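Local structure of CmeC (Campylobacter jejuni, 4MT4) at residues 41-46 against 249-254; 157-162 against 233-238; 164-169 against 227-232; 171-176 against 220-225. The protein forms a trimeric outer membrane channel of the outer membrane factor family and probably carries efflux substrates out of the cell. All coordinates share one frame; numbering follows the deposited sequence.

Contact 1. Residues 41-46 against 249-254; sequences FDDENL and SYQVFN
Two polar side chains, Asp-43 and Gln-251, lie stacked at the tight centre of this contact, carboxylate and amide planes only 5° apart. Gln-251, extended beyond CG, reaches past the carboxylate so that NE2 donates to Asp-42 O at 2.9 Å, nearly straight and within its own amide plane, although it comes in above the carbonyl plane. Asp-43, with CG anti to the backbone N (chi1 -166°), is the N-cap of helix 44-56. Its OD1 uses the syn lone pair for Asn-45 ND2 at 3.0 Å and takes weaker bonds from the backbone N of Asn-45 and Leu-46. The Asn-45 amide, held by that bond, stands almost perpendicular to the Gln-251 amide and packs ND2 against Gln-251 CB at 3.5 Å. At the buried apolar end Phe-41 CD1 meets Phe-253 CE1 edge to edge at 3.7 Å. The other margin is looser: Asp-42, Glu-44 and Ser-249 are exposed, Asp-42 turns its carboxylate to Lys-256, and a water links Glu-44 N with Gln-251 OE1. A second water donates to both Asp-43 OD2 and Gln-251 O, two acceptors that could not bond directly, and Tyr-163 OH also bonds OD2. With so many donors and a helix N-terminus beside it, the buried Asp-43 is probably ionised, a shape and charge that suit aspartate to capping.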
# COMPACT_ATOMS: atom_id res chain seq x y z
N PHE B 41 -7.40 -32.34 -5.14
CA PHE B 41 -7.50 -32.07 -6.57
C PHE B 41 -6.91 -33.23 -7.37
O PHE B 41 -7.03 -33.27 -8.60
CB PHE B 41 -6.78 -30.77 -6.94
CG PHE B 41 -7.52 -29.53 -6.53
CD1 PHE B 41 -8.65 -29.13 -7.23
CD2 PHE B 41 -7.09 -28.77 -5.46
CE1 PHE B 41 -9.34 -27.99 -6.86
CE2 PHE B 41 -7.78 -27.63 -5.09
CZ PHE B 41 -8.90 -27.24 -5.79
N ASP B 42 -6.29 -34.17 -6.66
CA ASP B 42 -5.69 -35.36 -7.25
C ASP B 42 -4.67 -34.99 -8.33
O ASP B 42 -4.60 -35.63 -9.38
CB ASP B 42 -6.78 -36.28 -7.82
CG ASP B 42 -7.95 -36.46 -6.87
OD1 ASP B 42 -7.72 -36.52 -5.64
OD2 ASP B 42 -9.10 -36.53 -7.35
N ASP B 43 -3.89 -33.95 -8.06
CA ASP B 43 -2.89 -33.46 -8.99
C ASP B 43 -1.51 -33.50 -8.34
O ASP B 43 -1.21 -32.72 -7.44
CB ASP B 43 -3.23 -32.04 -9.45
CG ASP B 43 -2.42 -31.59 -10.66
OD1 ASP B 43 -1.32 -32.13 -10.89
OD2 ASP B 43 -2.90 -30.69 -11.38
N GLU B 44 -0.66 -34.41 -8.81
CA GLU B 44 0.67 -34.57 -8.23
C GLU B 44 1.56 -33.38 -8.59
O GLU B 44 2.46 -33.02 -7.82
CB GLU B 44 1.31 -35.88 -8.70
CG GLU B 44 2.37 -36.41 -7.75
CD GLU B 44 1.81 -36.71 -6.37
OE1 GLU B 44 2.19 -36.02 -5.40
OE2 GLU B 44 0.99 -37.65 -6.26
N ASN B 45 1.31 -32.78 -9.75
CA ASN B 45 2.04 -31.59 -10.16
C ASN B 45 1.72 -30.41 -9.25
O ASN B 45 2.60 -29.62 -8.90
CB ASN B 45 1.72 -31.23 -11.61
CG ASN B 45 1.82 -32.42 -12.55
OD1 ASN B 45 2.91 -32.79 -12.99
ND2 ASN B 45 0.69 -33.04 -12.85
N LEU B 46 0.45 -30.30 -8.88
CA LEU B 46 0.01 -29.25 -7.97
C LEU B 46 0.62 -29.43 -6.59
O LEU B 46 1.02 -28.47 -5.94
CB LEU B 46 -1.52 -29.23 -7.87
CG LEU B 46 -2.14 -28.23 -6.89
CD1 LEU B 46 -1.73 -26.81 -7.22
CD2 LEU B 46 -3.66 -28.36 -6.88
N SER B 249 5.24 -28.50 -15.72
CA SER B 249 4.42 -29.66 -16.01
C SER B 249 3.10 -29.54 -15.26
O SER B 249 3.08 -29.06 -14.13
CB SER B 249 5.15 -30.95 -15.63
OG SER B 249 6.37 -31.09 -16.32
N TYR B 250 2.01 -29.99 -15.87
CA TYR B 250 0.70 -29.81 -15.26
C TYR B 250 -0.28 -30.94 -15.60
O TYR B 250 0.05 -31.87 -16.33
CB TYR B 250 0.10 -28.47 -15.68
CG TYR B 250 -0.19 -28.36 -17.16
CD1 TYR B 250 0.80 -27.98 -18.06
CD2 TYR B 250 -1.46 -28.64 -17.66
CE1 TYR B 250 0.53 -27.88 -19.41
CE2 TYR B 250 -1.73 -28.54 -19.01
CZ TYR B 250 -0.73 -28.16 -19.88
OH TYR B 250 -1.00 -28.06 -21.23
N GLN B 251 -1.48 -30.83 -15.05
CA GLN B 251 -2.53 -31.82 -15.25
C GLN B 251 -3.89 -31.14 -15.37
O GLN B 251 -4.23 -30.27 -14.57
CB GLN B 251 -2.55 -32.82 -14.09
CG GLN B 251 -3.80 -33.67 -14.00
CD GLN B 251 -3.82 -34.56 -12.78
OE1 GLN B 251 -2.86 -35.26 -12.49
NE2 GLN B 251 -4.92 -34.51 -12.03
N VAL B 252 -4.66 -31.53 -16.38
CA VAL B 252 -5.98 -30.97 -16.63
C VAL B 252 -6.94 -31.22 -15.46
O VAL B 252 -6.99 -32.33 -14.92
CB VAL B 252 -6.59 -31.54 -17.93
CG1 VAL B 252 -8.12 -31.43 -17.93
CG2 VAL B 252 -6.01 -30.84 -19.15
N PHE B 253 -7.67 -30.19 -15.08
CA PHE B 253 -8.66 -30.30 -14.01
C PHE B 253 -9.92 -31.01 -14.49
O PHE B 253 -10.55 -30.59 -15.46
CB PHE B 253 -9.01 -28.92 -13.46
CG PHE B 253 -10.13 -28.94 -12.45
CD1 PHE B 253 -9.89 -29.29 -11.13
CD2 PHE B 253 -11.42 -28.59 -12.82
CE1 PHE B 253 -10.91 -29.30 -10.20
CE2 PHE B 253 -12.45 -28.61 -11.89
CZ PHE B 253 -12.19 -28.96 -10.58
N ASN B 254 -10.28 -32.09 -13.80
CA ASN B 254 -11.52 -32.80 -14.10
C ASN B 254 -12.54 -32.63 -12.98
O ASN B 254 -12.21 -32.71 -11.80
CB ASN B 254 -11.23 -34.29 -14.33
CG ASN B 254 -11.06 -34.62 -15.80
OD1 ASN B 254 -11.05 -33.73 -16.66
ND2 ASN B 254 -10.91 -35.90 -16.11
O HOH W 1 -5.42 -30.70 -12.27
O HOH W 2 -0.90 -36.49 -11.12

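Contact 2. Residues 157-162 against 233-238; sequences SNTVQT and KILTSN
Lys-233 opens the last turn of helix 201-236, and its carbonyl oxygen accepts from both Thr-236 N and Ser-237 N as the helix runs out. Neither Lys-233, in a salt bridge with Asp-242, nor Ile-234, packed on Ile-363 of the second subunit, turns to helix 129-195. Leu-235 carries most of the contact. CB is directed at the facing helix, CG is anti to the carbonyl carbon (chi1 -79°), and CD1 is thereby delivered tip to tip to Thr-162, 3.5 Å from its OG1. Leu-235 CD1 also lies 3.9 Å from Asn-158 O. Within helix 129-195, Thr-162 OG1 donates to Asn-158 O at 2.6 Å and Thr-162 N bonds the same oxygen, so the leucine meets a polar patch whose needs are met locally. Farther back, Leu-235 CB slides past Thr-159 OG1 at 4.2 Å. Thr-236 follows with OG1 in the crowded place between the backbone N and the carbonyl carbon (chi1 58°), which turns its methyl outward, and Thr-236 CG2 touches Thr-159 CG2 at 3.8 Å. Threonine suits both places, each hydroxyl folded back on its own helix, Thr-236 to Leu-232 O and Thr-159 to Val-155 O, and each methyl left for packing. Ser-237 then leaves helical geometry. Helix 44-56 lies against the pair, with Thr-159 on Ala-53 and Thr-236 on Val-49, while helix 411-445 covers Val-160 and Gln-161.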
# COMPACT_ATOMS: atom_id res chain seq x y z
N SER B 157 -2.89 -20.67 -1.13
CA SER B 157 -4.05 -20.39 -1.97
C SER B 157 -3.66 -19.68 -3.25
O SER B 157 -4.17 -19.99 -4.33
CB SER B 157 -5.07 -19.56 -1.19
OG SER B 157 -5.57 -20.27 -0.08
N ASN B 158 -2.76 -18.71 -3.14
CA ASN B 158 -2.28 -17.97 -4.30
C ASN B 158 -1.50 -18.86 -5.26
O ASN B 158 -1.61 -18.71 -6.47
CB ASN B 158 -1.41 -16.79 -3.87
CG ASN B 158 -2.22 -15.66 -3.26
OD1 ASN B 158 -3.43 -15.57 -3.46
ND2 ASN B 158 -1.55 -14.78 -2.52
N THR B 159 -0.73 -19.79 -4.70
CA THR B 159 0.04 -20.74 -5.50
C THR B 159 -0.87 -21.69 -6.27
O THR B 159 -0.65 -21.96 -7.46
CB THR B 159 1.01 -21.56 -4.63
OG1 THR B 159 1.97 -20.69 -4.02
CG2 THR B 159 1.73 -22.60 -5.46
N VAL B 160 -1.90 -22.18 -5.59
CA VAL B 160 -2.86 -23.10 -6.21
C VAL B 160 -3.64 -22.42 -7.33
O VAL B 160 -3.81 -22.97 -8.42
CB VAL B 160 -3.85 -23.66 -5.17
CG1 VAL B 160 -4.96 -24.46 -5.85
CG2 VAL B 160 -3.12 -24.52 -4.15
N GLN B 161 -4.12 -21.21 -7.05
CA GLN B 161 -4.93 -20.46 -8.01
C GLN B 161 -4.09 -19.94 -9.18
O GLN B 161 -4.61 -19.74 -10.27
CB GLN B 161 -5.65 -19.30 -7.32
CG GLN B 161 -6.78 -19.73 -6.40
CD GLN B 161 -7.57 -18.56 -5.84
OE1 GLN B 161 -7.06 -17.44 -5.76
NE2 GLN B 161 -8.82 -18.81 -5.46
N THR B 162 -2.80 -19.73 -8.94
CA THR B 162 -1.88 -19.34 -10.01
C THR B 162 -1.60 -20.53 -10.91
O THR B 162 -1.50 -20.40 -12.13
CB THR B 162 -0.56 -18.78 -9.45
OG1 THR B 162 -0.82 -17.59 -8.70
CG2 THR B 162 0.42 -18.46 -10.57
N LYS B 233 6.55 -19.00 -10.98
CA LYS B 233 7.98 -19.10 -10.69
C LYS B 233 8.37 -18.24 -9.49
O LYS B 233 9.09 -18.68 -8.60
CB LYS B 233 8.81 -18.70 -11.91
CG LYS B 233 8.68 -19.65 -13.09
CD LYS B 233 9.16 -21.04 -12.72
CE LYS B 233 9.09 -21.98 -13.91
NZ LYS B 233 9.45 -23.38 -13.52
N ILE B 234 7.89 -17.00 -9.48
CA ILE B 234 8.18 -16.05 -8.41
C ILE B 234 7.64 -16.56 -7.07
O ILE B 234 8.23 -16.31 -6.02
CB ILE B 234 7.59 -14.66 -8.73
CG1 ILE B 234 8.27 -14.06 -9.96
CG2 ILE B 234 7.76 -13.71 -7.55
CD1 ILE B 234 7.82 -12.65 -10.29
N LEU B 235 6.55 -17.30 -7.12
CA LEU B 235 5.90 -17.79 -5.91
C LEU B 235 6.57 -19.02 -5.30
O LEU B 235 6.45 -19.25 -4.10
CB LEU B 235 4.43 -18.13 -6.20
CG LEU B 235 3.42 -16.97 -6.26
CD1 LEU B 235 2.08 -17.46 -6.78
CD2 LEU B 235 3.26 -16.32 -4.89
N THR B 236 7.29 -19.80 -6.11
CA THR B 236 7.71 -21.13 -5.68
C THR B 236 9.19 -21.48 -5.87
O THR B 236 9.67 -22.46 -5.28
CB THR B 236 6.88 -22.21 -6.42
OG1 THR B 236 7.05 -22.06 -7.84
CG2 THR B 236 5.41 -22.09 -6.08
N SER B 237 9.91 -20.71 -6.67
CA SER B 237 11.26 -21.10 -7.05
C SER B 237 12.37 -20.28 -6.38
O SER B 237 12.21 -19.09 -6.12
CB SER B 237 11.43 -21.01 -8.57
OG SER B 237 12.71 -21.44 -8.97
N ASN B 238 13.49 -20.95 -6.11
CA ASN B 238 14.70 -20.28 -5.62
C ASN B 238 15.86 -20.52 -6.58
O ASN B 238 17.01 -20.21 -6.27
CB ASN B 238 15.06 -20.77 -4.22
CG ASN B 238 15.47 -22.23 -4.20
OD1 ASN B 238 14.97 -23.04 -4.99
ND2 ASN B 238 16.38 -22.58 -3.31

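Contact 3. Residues 164-169 against 227-232; sequences FNLVNA and NYLKAL
Tyr-228 and Leu-166 carry most of the contact between helices 129-195 and 201-236 here, whose short segments run antiparallel at 153° with axes 8.8 Å apart. Tyr-228 has CG anti to the carbonyl carbon and heads for the opposing helix from the start. Tyr-228 CB begins 4.0 Å from Leu-166 CA, at the level where the two backbones are nearest. CG lies equally far, 4.1 Å, from Asn-165 CB and Asn-165 O. From there the two edges differ: Tyr-228 CD2 lies 3.9 Å from Asn-165 O and also touches Ala-169 CB, whereas Tyr-228 CD1 is 3.6 Å from Asn-165 CB. Tyr-228 CE1 keeps to that same CB and adds Asn-165 ND2 at 3.7 Å. At the base of the phenol oxygen, Tyr-228 CZ is still only 4.0 Å from Asn-165 CB. Asn-165 CB therefore sits over one face of the Tyr-228 ring in a CH-pi contact offset toward the rim, and the Asn-165 amide is tilted 51° from the ring plane. On the buried side, Leu-166 CG, anti to the backbone N, sends the branch toward helix 201-236, where its two methyls part: CD1 rests against the backbone and CG of Leu-229, and Leu-166 CD2 meets Leu-232 CD2 at 3.7 Å. No hydrogen bond crosses between the segments. Cohesion comes from dispersion and the aromatic face, with small Ala-169 admitting the ring, while Asn-165 turns OD1, by a weak bond, to Asn-437 of a third helix, 411-445.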
# COMPACT_ATOMS: atom_id res chain seq x y z
N PHE B 164 -3.66 -23.06 -11.47
CA PHE B 164 -4.86 -23.31 -12.25
C PHE B 164 -5.05 -22.27 -13.36
O PHE B 164 -5.55 -22.58 -14.44
CB PHE B 164 -6.09 -23.33 -11.34
CG PHE B 164 -6.31 -24.65 -10.66
CD1 PHE B 164 -6.07 -25.84 -11.34
CD2 PHE B 164 -6.73 -24.71 -9.34
CE1 PHE B 164 -6.27 -27.06 -10.72
CE2 PHE B 164 -6.93 -25.93 -8.71
CZ PHE B 164 -6.70 -27.11 -9.40
N ASN B 165 -4.65 -21.03 -13.08
CA ASN B 165 -4.67 -19.98 -14.10
C ASN B 165 -3.64 -20.27 -15.18
O ASN B 165 -3.83 -19.90 -16.35
CB ASN B 165 -4.40 -18.61 -13.47
CG ASN B 165 -5.60 -18.08 -12.71
OD1 ASN B 165 -6.74 -18.47 -12.96
ND2 ASN B 165 -5.34 -17.17 -11.78
N LEU B 166 -2.55 -20.93 -14.80
CA LEU B 166 -1.51 -21.32 -15.74
C LEU B 166 -2.00 -22.45 -16.64
O LEU B 166 -1.79 -22.42 -17.86
CB LEU B 166 -0.24 -21.73 -15.01
CG LEU B 166 0.87 -22.28 -15.90
CD1 LEU B 166 1.33 -21.23 -16.91
CD2 LEU B 166 2.05 -22.78 -15.07
N VAL B 167 -2.63 -23.45 -16.04
CA VAL B 167 -3.19 -24.58 -16.79
C VAL B 167 -4.28 -24.08 -17.73
O VAL B 167 -4.41 -24.56 -18.85
CB VAL B 167 -3.76 -25.66 -15.85
CG1 VAL B 167 -4.29 -26.83 -16.66
CG2 VAL B 167 -2.70 -26.13 -14.87
N ASN B 168 -5.06 -23.12 -17.25
CA ASN B 168 -6.08 -22.47 -18.06
C ASN B 168 -5.44 -21.79 -19.26
O ASN B 168 -5.98 -21.81 -20.37
CB ASN B 168 -6.86 -21.46 -17.22
CG ASN B 168 -8.15 -21.01 -17.87
OD1 ASN B 168 -8.92 -20.27 -17.28
ND2 ASN B 168 -8.39 -21.46 -19.10
N ALA B 169 -4.29 -21.18 -19.03
CA ALA B 169 -3.56 -20.47 -20.08
C ALA B 169 -2.96 -21.45 -21.09
O ALA B 169 -2.92 -21.17 -22.28
CB ALA B 169 -2.48 -19.60 -19.48
N ASN B 227 2.72 -14.94 -18.72
CA ASN B 227 2.44 -14.07 -17.58
C ASN B 227 2.17 -14.85 -16.31
O ASN B 227 2.60 -14.46 -15.22
CB ASN B 227 1.26 -13.15 -17.89
CG ASN B 227 0.98 -12.16 -16.77
OD1 ASN B 227 1.66 -11.14 -16.65
ND2 ASN B 227 -0.03 -12.45 -15.96
N TYR B 228 1.46 -15.96 -16.45
CA TYR B 228 1.12 -16.81 -15.31
C TYR B 228 2.23 -17.79 -14.99
O TYR B 228 2.32 -18.29 -13.87
CB TYR B 228 -0.19 -17.56 -15.57
CG TYR B 228 -1.42 -16.69 -15.43
CD1 TYR B 228 -1.83 -16.21 -14.19
CD2 TYR B 228 -2.18 -16.34 -16.54
CE1 TYR B 228 -2.95 -15.42 -14.06
CE2 TYR B 228 -3.31 -15.55 -16.42
CZ TYR B 228 -3.69 -15.09 -15.18
OH TYR B 228 -4.81 -14.30 -15.04
N LEU B 229 3.08 -18.06 -15.97
CA LEU B 229 4.26 -18.89 -15.74
C LEU B 229 5.23 -18.12 -14.85
O LEU B 229 5.77 -18.67 -13.88
CB LEU B 229 4.94 -19.27 -17.06
CG LEU B 229 5.39 -20.73 -17.20
CD1 LEU B 229 6.41 -20.88 -18.32
CD2 LEU B 229 5.94 -21.29 -15.89
N LYS B 230 5.45 -16.85 -15.18
CA LYS B 230 6.28 -15.97 -14.37
C LYS B 230 5.75 -15.86 -12.95
O LYS B 230 6.51 -15.92 -11.99
CB LYS B 230 6.36 -14.58 -15.00
CG LYS B 230 6.80 -13.48 -14.04
CD LYS B 230 6.46 -12.10 -14.57
CE LYS B 230 6.72 -11.03 -13.51
NZ LYS B 230 6.31 -9.67 -13.98
N ALA B 231 4.44 -15.70 -12.83
CA ALA B 231 3.78 -15.57 -11.53
C ALA B 231 4.00 -16.80 -10.66
O ALA B 231 4.18 -16.70 -9.45
CB ALA B 231 2.30 -15.30 -11.72
N LEU B 232 3.99 -17.98 -11.29
CA LEU B 232 4.17 -19.22 -10.55
C LEU B 232 5.62 -19.42 -10.12
O LEU B 232 5.90 -19.93 -9.04
CB LEU B 232 3.70 -20.41 -11.39
CG LEU B 232 3.67 -21.76 -10.67
CD1 LEU B 232 2.68 -21.71 -9.51
CD2 LEU B 232 3.34 -22.89 -11.62

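Contact 4. Residues 171-176 against 220-225; sequences ENENAL and EAKLNK
Glu-173 reaches across to helix 201-236 with CG anti to the backbone N (chi1 175°) and the chain extended beyond it. The segments are antiparallel at 161°, and Glu-173 and Ala-221 bring their CA atoms within 4.9 Å; the small methyl of alanine suits so close an approach. Ala-221 CB lies 3.7 Å from Glu-173 CA. Leu-176 CD1 comes to 3.6 Å from Ala-221 CB, placed there by a CG that is anti to the carbonyl carbon. Two lysines flank the carboxylate with contrasting shapes. Lys-222 is extended and crosses the glutamate at about a right angle, so Lys-222 CG lies 3.7 Å from Glu-173 OE2 while its ammonium runs on to a cation-pi contact with Tyr-218. Lys-225 is bent at chi2 (-94°) and again at chi3, folding its methylenes around Glu-173 OE1: CE comes to 3.1 Å and CG to 3.3 Å. Lys-225 NZ, however, stays 4.3 Å from Glu-173 OE1, beyond a salt bridge. Asn-172, at the margin, bonds Asn-430 and Asn-429 of helix 411-445. Glu-173 OE1 is thus a buried oxygen with no hydrogen-bond partner in the model, lodged among lysine methylenes. Both nearby positive charges probably favour its ionised form, but at a distance, so the attraction is electrostatic and not directional.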
# COMPACT_ATOMS: atom_id res chain seq x y z
N GLU B 171 -4.25 -24.45 -21.79
CA GLU B 171 -5.39 -25.01 -22.52
C GLU B 171 -5.87 -24.09 -23.63
O GLU B 171 -6.14 -24.54 -24.75
CB GLU B 171 -6.54 -25.31 -21.55
CG GLU B 171 -6.30 -26.53 -20.68
CD GLU B 171 -6.39 -27.83 -21.46
OE1 GLU B 171 -7.52 -28.23 -21.83
OE2 GLU B 171 -5.33 -28.45 -21.71
N ASN B 172 -5.98 -22.80 -23.33
CA ASN B 172 -6.40 -21.82 -24.32
C ASN B 172 -5.35 -21.64 -25.41
O ASN B 172 -5.69 -21.42 -26.58
CB ASN B 172 -6.71 -20.48 -23.66
CG ASN B 172 -8.00 -20.50 -22.87
OD1 ASN B 172 -8.84 -21.38 -23.06
ND2 ASN B 172 -8.16 -19.53 -21.98
N GLU B 173 -4.08 -21.74 -25.03
CA GLU B 173 -2.99 -21.62 -25.99
C GLU B 173 -2.96 -22.81 -26.95
O GLU B 173 -2.73 -22.65 -28.15
CB GLU B 173 -1.65 -21.51 -25.26
CG GLU B 173 -0.45 -21.50 -26.19
CD GLU B 173 0.87 -21.56 -25.44
OE1 GLU B 173 0.84 -21.42 -24.20
OE2 GLU B 173 1.91 -21.77 -26.09
N ASN B 174 -3.19 -24.00 -26.41
CA ASN B 174 -3.20 -25.22 -27.21
C ASN B 174 -4.40 -25.26 -28.15
O ASN B 174 -4.31 -25.76 -29.27
CB ASN B 174 -3.18 -26.45 -26.31
CG ASN B 174 -2.28 -27.55 -26.84
OD1 ASN B 174 -2.66 -28.32 -27.71
ND2 ASN B 174 -1.07 -27.62 -26.30
N ALA B 175 -5.53 -24.75 -27.67
CA ALA B 175 -6.74 -24.68 -28.48
C ALA B 175 -6.56 -23.68 -29.61
O ALA B 175 -7.04 -23.89 -30.73
CB ALA B 175 -7.94 -24.30 -27.62
N LEU B 176 -5.86 -22.59 -29.32
CA LEU B 176 -5.59 -21.56 -30.31
C LEU B 176 -4.44 -21.97 -31.23
O LEU B 176 -4.26 -21.38 -32.30
CB LEU B 176 -5.29 -20.23 -29.63
CG LEU B 176 -6.53 -19.39 -29.27
CD1 LEU B 176 -6.23 -18.40 -28.16
CD2 LEU B 176 -7.02 -18.67 -30.51
N GLU B 220 -1.26 -13.98 -28.44
CA GLU B 220 -1.81 -13.38 -27.23
C GLU B 220 -1.95 -14.44 -26.14
O GLU B 220 -1.71 -14.17 -24.97
CB GLU B 220 -3.17 -12.74 -27.52
CG GLU B 220 -3.10 -11.25 -27.82
CD GLU B 220 -2.65 -10.44 -26.62
OE1 GLU B 220 -3.05 -10.78 -25.49
OE2 GLU B 220 -1.90 -9.46 -26.81
N ALA B 221 -2.33 -15.64 -26.55
CA ALA B 221 -2.49 -16.76 -25.63
C ALA B 221 -1.15 -17.20 -25.06
O ALA B 221 -1.05 -17.54 -23.88
CB ALA B 221 -3.17 -17.92 -26.32
N LYS B 222 -0.12 -17.19 -25.91
CA LYS B 222 1.24 -17.47 -25.46
C LYS B 222 1.67 -16.44 -24.43
O LYS B 222 2.27 -16.78 -23.40
CB LYS B 222 2.22 -17.45 -26.64
CG LYS B 222 1.98 -18.49 -27.70
CD LYS B 222 3.04 -18.39 -28.78
CE LYS B 222 2.76 -19.32 -29.94
NZ LYS B 222 3.79 -19.19 -31.01
N LEU B 223 1.37 -15.18 -24.71
CA LEU B 223 1.74 -14.08 -23.84
C LEU B 223 1.03 -14.17 -22.50
O LEU B 223 1.62 -13.93 -21.45
CB LEU B 223 1.42 -12.74 -24.52
CG LEU B 223 2.48 -11.65 -24.35
CD1 LEU B 223 3.85 -12.22 -24.63
CD2 LEU B 223 2.18 -10.48 -25.28
N ASN B 224 -0.25 -14.54 -22.55
CA ASN B 224 -1.04 -14.74 -21.34
C ASN B 224 -0.52 -15.92 -20.53
O ASN B 224 -0.59 -15.93 -19.30
CB ASN B 224 -2.51 -14.95 -21.70
CG ASN B 224 -3.38 -15.20 -20.49
OD1 ASN B 224 -3.80 -14.26 -19.81
ND2 ASN B 224 -3.66 -16.47 -20.21
N LYS B 225 0.02 -16.91 -21.24
CA LYS B 225 0.58 -18.10 -20.61
C LYS B 225 1.90 -17.76 -19.91
O LYS B 225 2.17 -18.23 -18.81
CB LYS B 225 0.78 -19.20 -21.64
CG LYS B 225 1.20 -20.55 -21.07
CD LYS B 225 2.72 -20.73 -21.09
CE LYS B 225 3.30 -20.50 -22.48
NZ LYS B 225 4.76 -20.80 -22.53

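In the fold
Contacts 2, 3 and 4 follow one another along the antiparallel pair of helices 129-195 and 201-236; the centres of contacts 2 and 3 are about 9 Å apart, those of contacts 3 and 4 about 10 Å. Along the chain contact 4 lies inside the loop closed by contact 3, and contact 3 inside that of contact 2, as in a helical hairpin. Contact 1 is the outer closure, enclosing all three. It brings the start of helix 44-56 and the loop after helix 240-245 onto helix 129-195, its centre about 13 Å from that of contact 3, where Tyr-250 packs on Val-167 and Phe-41 on Phe-164. Contacts 2 to 4 also border the second subunit, so the hairpin belongs to the helical wall of the trimer.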